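Local atomic coordinates of putative transcriptional regulator (Bacillus cytotoxicus NVH 391-98, PDB entry 3K4H), a protein that probably regulates transcription as a LacI-family DNA-binding protein, its periplasmic-binding-protein-like part holding a glucose-containing sugar in a cleft between two lobes. Residues A[23-27]-A[199-203]; A[229-234]-A[278-282]. All coordinates share one frame; numbering follows the deposited sequence.

How the interactions relate
Both interactions involve the lobe built round the sheet of strands 134-138, 195-198 and 223-227, interaction 2 wholly and interaction 1 through 199-203, their centres about 12 Å apart. Interaction 1 brings a loop of the other lobe, 23-27, to the start of helix 201-213 and touches the bound glucose units directly. Interaction 2 lies farther out, fastening the turn 229-234 to the chain leaving strand 277-279; the side chain of N229 is about 9 Å from the sugar. The two meet through D201, whose OD2 lies 2.7 Å from A230 N, a probable hydrogen bond, and through P26, whose CG packs against A230 CB at 4.0 Å. Just before this turn, N228 also binds the sugar.

Interaction 1. Residues A[23-27]-A[199-203]; sequences FQNPF and TDDLI. With GLC (alpha-D-glucopyranose), chain C; GLC (alpha-D-glucopyranose), chain B.
N25 and D200 meet through one hydrogen bond beside the bound sugar, between the two lobes: N25 ND2 donates to D200 OD1 at 3.2 Å, nearly straight at 163°. The acceptor lies close to the amide plane, whereas the donor reaches the syn side of the carboxylate from somewhat outside its plane, the two planes being 80° apart. The same OD1 takes a 2.7 Å hydrogen bond from O1 of the chain C glucose.

The remaining oxygens serve as caps. N25 OD1 accepts from F27 N at 2.8 Å, in the turn entering helix 27-41, and D200, the N-cap of helix 201-213, accepts from L202 N through OD2. Asn suits its place because one amide caps a helix and donates across the cleft; Asp offers two acceptors for cap and ligand.

L202 contributes the most buried surface by loose van der Waals packing, its CD1 4.1 Å from N25 CA and its CG near P26 CD. The F27 side chain, with CG anti to the backbone N (chi1 179°), turns its ring to the sugar: C4 of the chain C glucose sits 3.8 Å above the ring centre, a CH-pi type of stacking common in carbohydrate sites.

With N25 and D200 coming from different lobes and D200 also gripping the sugar, the chemistry is consistent with ligand binding favouring a closed cleft.

Interaction 2. Residues A[229-234]-A[278-282]; sequences NALLSE and LLKRQ
This is a polar surface contact in which R281, just beyond the edge strand 277-279, reaches over to the turn and short helix that follow strand 223-227. A single nitrogen does most of the joining. R281 NH1 donates to N229 OD1 at 2.9 Å and to S233 OG at 3.0 Å, both bonds bent, with N-H...acceptor angles of 137° and 143°. N229 OD1 lies in the guanidinium plane, but NH1 stands above the plane of the amide carbonyl and so does not use a lone-pair direction.

Arginine fits here because its long chain, bent at chi2 and chi3, spans the gap and carries several N-H groups: NE donates to L240 O, which helps fix the rotation of the guanidinium. Its two faces are also lined. E234 covers one, with CG 3.5 Å from R281 CZ, and L279 CD1 lies 3.6 Å above the other, toward the rim. The E234 carboxylate may add a longer-range attraction, OE2 being 4.5 Å from R281 NH1 and well out of the guanidinium plane.

N229 divides its amide between partners, OD1 to R281 and ND2 to D244 OD2, while ND2 also rests on L279 CD1. Serine suits this short, weakly bonded helical turn: with chi1 at 75°, S233 OG donates to A230 O at 2.7 Å, on a lone pair in the carbonyl plane, and still accepts from R281.

The contact ties a loop at the C-terminal end of a parallel strand to the antiparallel edge strand of the same sheet, within an alpha/beta lobe of the periplasmic-binding-protein-like fold.

Interaction 1. Residues A[23-27]-A[199-203]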
loop_
_atom_site.group_PDB
_atom_site.type_symbol
_atom_site.label_atom_id
_atom_site.label_comp_id
_atom_site.label_asym_id
_atom_site.label_seq_id
_atom_site.Cartn_x
_atom_site.Cartn_y
_atom_site.Cartn_z
ATOM N N PHE A 23 -27.225 -3.229 -2.329
ATOM C CA PHE A 23 -27.397 -4.622 -1.993
ATOM C C PHE A 23 -27.596 -5.465 -3.226
ATOM O O PHE A 23 -27.714 -6.686 -3.152
ATOM C CB PHE A 23 -28.560 -4.761 -1.016
ATOM C CG PHE A 23 -28.153 -4.595 0.428
ATOM C CD1 PHE A 23 -28.805 -5.284 1.433
ATOM C CD2 PHE A 23 -27.086 -3.774 0.781
ATOM C CE1 PHE A 23 -28.390 -5.140 2.761
ATOM C CE2 PHE A 23 -26.686 -3.638 2.099
ATOM C CZ PHE A 23 -27.327 -4.312 3.077
ATOM N N GLN A 24 -27.633 -4.807 -4.373
ATOM C CA GLN A 24 -27.744 -5.500 -5.638
ATOM C C GLN A 24 -26.343 -5.825 -6.081
ATOM O O GLN A 24 -26.140 -6.620 -7.000
ATOM C CB GLN A 24 -28.391 -4.612 -6.672
ATOM C CG GLN A 24 -29.841 -4.717 -6.730
ATOM C CD GLN A 24 -30.460 -3.532 -7.439
ATOM O OE1 GLN A 24 -31.599 -3.602 -7.908
ATOM N NE2 GLN A 24 -29.725 -2.432 -7.509
ATOM N N ASN A 25 -25.380 -5.172 -5.449
ATOM C CA ASN A 25 -23.991 -5.427 -5.733
ATOM C C ASN A 25 -23.409 -6.355 -4.682
ATOM O O ASN A 25 -23.424 -6.026 -3.506
ATOM C CB ASN A 25 -23.194 -4.124 -5.805
ATOM C CG ASN A 25 -21.776 -4.368 -6.232
ATOM O OD1 ASN A 25 -21.209 -5.399 -5.896
ATOM N ND2 ASN A 25 -21.205 -3.458 -6.992
ATOM N N PRO A 26 -22.883 -7.526 -5.085
ATOM C CA PRO A 26 -22.536 -8.414 -3.948
ATOM C C PRO A 26 -21.357 -7.927 -3.129
ATOM O O PRO A 26 -21.108 -8.487 -2.066
ATOM C CB PRO A 26 -22.266 -9.776 -4.588
ATOM C CG PRO A 26 -22.094 -9.511 -6.036
ATOM C CD PRO A 26 -22.732 -8.184 -6.396
ATOM N N PHE A 27 -20.655 -6.881 -3.575
ATOM C CA PHE A 27 -19.615 -6.322 -2.718
ATOM C C PHE A 27 -20.120 -5.994 -1.289
ATOM O O PHE A 27 -19.427 -6.272 -0.271
ATOM C CB PHE A 27 -18.961 -5.083 -3.320
ATOM C CG PHE A 27 -17.903 -4.482 -2.436
ATOM C CD1 PHE A 27 -16.593 -4.934 -2.494
ATOM C CD2 PHE A 27 -18.226 -3.504 -1.509
ATOM C CE1 PHE A 27 -15.605 -4.412 -1.642
ATOM C CE2 PHE A 27 -17.241 -2.982 -0.646
ATOM C CZ PHE A 27 -15.929 -3.442 -0.724
ATOM N N THR A 199 -13.568 -3.350 -13.710
ATOM C CA THR A 199 -13.252 -3.010 -12.321
ATOM C C THR A 199 -14.250 -3.615 -11.326
ATOM O O THR A 199 -14.068 -3.477 -10.125
ATOM C CB THR A 199 -13.193 -1.507 -12.125
ATOM O OG1 THR A 199 -14.415 -0.929 -12.596
ATOM C CG2 THR A 199 -12.030 -0.914 -12.901
ATOM N N ASP A 200 -15.265 -4.323 -11.840
ATOM C CA ASP A 200 -16.286 -4.972 -11.024
ATOM C C ASP A 200 -16.927 -6.185 -11.733
ATOM O O ASP A 200 -17.348 -6.081 -12.884
ATOM C CB ASP A 200 -17.368 -3.943 -10.685
ATOM C CG ASP A 200 -18.430 -4.484 -9.752
ATOM O OD1 ASP A 200 -18.478 -3.976 -8.623
ATOM O OD2 ASP A 200 -19.210 -5.398 -10.124
ATOM N N ASP A 201 -17.046 -7.310 -11.027
ATOM C CA ASP A 201 -17.672 -8.528 -11.556
ATOM C C ASP A 201 -19.031 -8.323 -12.215
ATOM O O ASP A 201 -19.347 -9.004 -13.186
ATOM C CB ASP A 201 -17.763 -9.602 -10.471
ATOM C CG ASP A 201 -16.444 -10.349 -10.280
ATOM O OD1 ASP A 201 -15.471 -10.005 -10.967
ATOM O OD2 ASP A 201 -16.352 -11.287 -9.463
ATOM N N LEU A 202 -19.845 -7.401 -11.707
ATOM C CA LEU A 202 -21.136 -7.138 -12.348
ATOM C C LEU A 202 -20.936 -6.766 -13.798
ATOM O O LEU A 202 -21.665 -7.245 -14.665
ATOM C CB LEU A 202 -21.932 -6.045 -11.643
ATOM C CG LEU A 202 -22.707 -6.588 -10.442
ATOM C CD1 LEU A 202 -23.608 -5.505 -9.830
ATOM C CD2 LEU A 202 -23.482 -7.894 -10.786
ATOM N N ILE A 203 -19.939 -5.917 -14.038
ATOM C CA ILE A 203 -19.604 -5.431 -15.359
ATOM C C ILE A 203 -18.971 -6.567 -16.162
ATOM O O ILE A 203 -19.197 -6.685 -17.353
ATOM C CB ILE A 203 -18.618 -4.253 -15.270
ATOM C CG1 ILE A 203 -19.140 -3.203 -14.276
ATOM C CG2 ILE A 203 -18.388 -3.639 -16.648
ATOM C CD1 ILE A 203 -18.193 -2.043 -14.001
HETATM C C1 GLC C . -17.832 -2.305 -6.205
HETATM C C2 GLC C . -18.293 -1.343 -5.122
HETATM C C3 GLC C . -17.147 -0.443 -4.716
HETATM C C4 GLC C . -16.067 -1.364 -4.179
HETATM C C5 GLC C . -15.523 -2.211 -5.331
HETATM C C6 GLC C . -14.487 -3.222 -4.808
HETATM O O1 GLC C . -17.753 -1.612 -7.424
HETATM O O2 GLC C . -19.343 -0.549 -5.620
HETATM O O3 GLC C . -17.594 0.506 -3.768
HETATM O O4 GLC C . -15.010 -0.644 -3.583
HETATM O O5 GLC C . -16.571 -2.915 -5.973
HETATM O O6 GLC C . -13.518 -3.556 -5.776
HETATM C C1 GLC B . -14.824 -0.761 -2.178
HETATM C C2 GLC B . -14.736 0.652 -1.643
HETATM C C3 GLC B . -13.526 1.293 -2.299
HETATM C C4 GLC B . -12.249 0.491 -1.984
HETATM C C5 GLC B . -12.434 -0.965 -2.342
HETATM C C6 GLC B . -11.232 -1.741 -1.860
HETATM O O2 GLC B . -15.910 1.344 -2.002
HETATM O O3 GLC B . -13.508 2.645 -1.896
HETATM O O4 GLC B . -11.192 0.858 -2.812
HETATM O O5 GLC B . -13.651 -1.479 -1.812
HETATM O O6 GLC B . -10.532 -2.123 -3.013
#

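Interaction 2. Residues A[229-234]-A[278-282]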
loop_
_atom_site.group_PDB
_atom_site.type_symbol
_atom_site.label_atom_id
_atom_site.label_comp_id
_atom_site.label_asym_id
_atom_site.label_seq_id
_atom_site.Cartn_x
_atom_site.Cartn_y
_atom_site.Cartn_z
ATOM N N ASN A 229 -14.234 -11.212 -7.290
ATOM C CA ASN A 229 -14.593 -12.540 -6.884
ATOM C C ASN A 229 -15.983 -12.846 -6.408
ATOM O O ASN A 229 -16.165 -13.552 -5.470
ATOM C CB ASN A 229 -13.609 -13.046 -5.889
ATOM C CG ASN A 229 -13.633 -14.505 -5.774
ATOM O OD1 ASN A 229 -14.414 -15.164 -6.391
ATOM N ND2 ASN A 229 -12.784 -15.022 -4.968
ATOM N N ALA A 230 -16.971 -12.321 -7.063
ATOM C CA ALA A 230 -18.324 -12.603 -6.708
ATOM C C ALA A 230 -18.633 -14.024 -6.943
ATOM O O ALA A 230 -18.169 -14.622 -7.849
ATOM C CB ALA A 230 -19.209 -11.824 -7.507
ATOM N N LEU A 231 -19.487 -14.569 -6.135
ATOM C CA LEU A 231 -19.788 -15.952 -6.229
ATOM C C LEU A 231 -20.248 -16.200 -7.605
ATOM O O LEU A 231 -20.095 -17.245 -8.128
ATOM C CB LEU A 231 -20.919 -16.254 -5.297
ATOM C CG LEU A 231 -21.520 -17.627 -5.439
ATOM C CD1 LEU A 231 -20.688 -18.560 -4.669
ATOM C CD2 LEU A 231 -22.890 -17.641 -4.910
ATOM N N LEU A 232 -20.874 -15.232 -8.191
ATOM C CA LEU A 232 -21.369 -15.396 -9.553
ATOM C C LEU A 232 -20.241 -15.588 -10.563
ATOM O O LEU A 232 -20.409 -16.259 -11.576
ATOM C CB LEU A 232 -22.231 -14.199 -9.950
ATOM C CG LEU A 232 -23.610 -14.015 -9.306
ATOM C CD1 LEU A 232 -23.993 -12.515 -9.161
ATOM C CD2 LEU A 232 -24.657 -14.799 -10.088
ATOM N N SER A 233 -19.090 -15.002 -10.279
ATOM C CA SER A 233 -17.961 -15.136 -11.176
ATOM C C SER A 233 -17.464 -16.581 -11.263
ATOM O O SER A 233 -16.878 -16.952 -12.270
ATOM C CB SER A 233 -16.820 -14.190 -10.780
ATOM O OG SER A 233 -16.122 -14.666 -9.635
ATOM N N GLU A 234 -17.696 -17.382 -10.221
ATOM C CA GLU A 234 -17.195 -18.764 -10.146
ATOM C C GLU A 234 -17.925 -19.696 -11.102
ATOM O O GLU A 234 -17.382 -20.698 -11.575
ATOM C CB GLU A 234 -17.320 -19.302 -8.722
ATOM C CG GLU A 234 -16.211 -18.831 -7.802
ATOM C CD GLU A 234 -16.462 -19.149 -6.332
ATOM O OE1 GLU A 234 -16.451 -20.347 -5.968
ATOM O OE2 GLU A 234 -16.649 -18.195 -5.537
ATOM N N LEU A 278 -4.941 -12.423 -7.847
ATOM C CA LEU A 278 -5.471 -12.619 -9.170
ATOM C C LEU A 278 -5.808 -14.100 -9.403
ATOM O O LEU A 278 -4.903 -14.942 -9.414
ATOM C CB LEU A 278 -4.451 -12.129 -10.168
ATOM C CG LEU A 278 -4.708 -12.432 -11.629
ATOM C CD1 LEU A 278 -6.012 -11.803 -12.140
ATOM C CD2 LEU A 278 -3.515 -11.865 -12.321
ATOM N N LEU A 279 -7.066 -14.433 -9.575
ATOM C CA LEU A 279 -7.419 -15.792 -9.834
ATOM C C LEU A 279 -7.646 -15.953 -11.263
ATOM O O LEU A 279 -8.572 -15.425 -11.763
ATOM C CB LEU A 279 -8.747 -16.109 -9.237
ATOM C CG LEU A 279 -8.906 -15.757 -7.804
ATOM C CD1 LEU A 279 -10.248 -16.063 -7.434
ATOM C CD2 LEU A 279 -7.986 -16.580 -7.075
ATOM N N LYS A 280 -6.832 -16.732 -11.933
ATOM C CA LYS A 280 -7.043 -16.908 -13.326
ATOM C C LYS A 280 -7.902 -18.092 -13.486
ATOM O O LYS A 280 -7.542 -19.157 -13.116
ATOM C CB LYS A 280 -5.731 -17.140 -13.998
ATOM C CG LYS A 280 -4.607 -16.672 -13.202
ATOM C CD LYS A 280 -3.474 -16.244 -14.039
ATOM C CE LYS A 280 -2.378 -15.822 -13.160
ATOM N NZ LYS A 280 -1.247 -15.339 -13.894
ATOM N N ARG A 281 -9.093 -17.884 -13.990
ATOM C CA ARG A 281 -9.945 -18.991 -14.214
ATOM C C ARG A 281 -9.964 -19.303 -15.678
ATOM O O ARG A 281 -8.996 -19.716 -16.223
ATOM C CB ARG A 281 -11.340 -18.699 -13.688
ATOM C CG ARG A 281 -11.381 -18.145 -12.283
ATOM C CD ARG A 281 -12.558 -18.637 -11.454
ATOM N NE ARG A 281 -13.241 -17.591 -10.712
ATOM C CZ ARG A 281 -13.365 -17.563 -9.404
ATOM N NH1 ARG A 281 -13.996 -16.587 -8.830
ATOM N NH2 ARG A 281 -12.859 -18.501 -8.672
ATOM N N GLN A 282 -11.103 -19.139 -16.302
ATOM C CA GLN A 282 -11.245 -19.413 -17.711
ATOM C C GLN A 282 -11.438 -18.371 -18.792
ATOM O O GLN A 282 -11.772 -18.708 -19.868
ATOM C CB GLN A 282 -12.164 -20.579 -17.862
ATOM C CG GLN A 282 -11.470 -21.751 -17.302
ATOM C CD GLN A 282 -12.335 -22.627 -16.522
ATOM O OE1 GLN A 282 -13.231 -23.224 -17.059
ATOM N NE2 GLN A 282 -12.065 -22.742 -15.242
#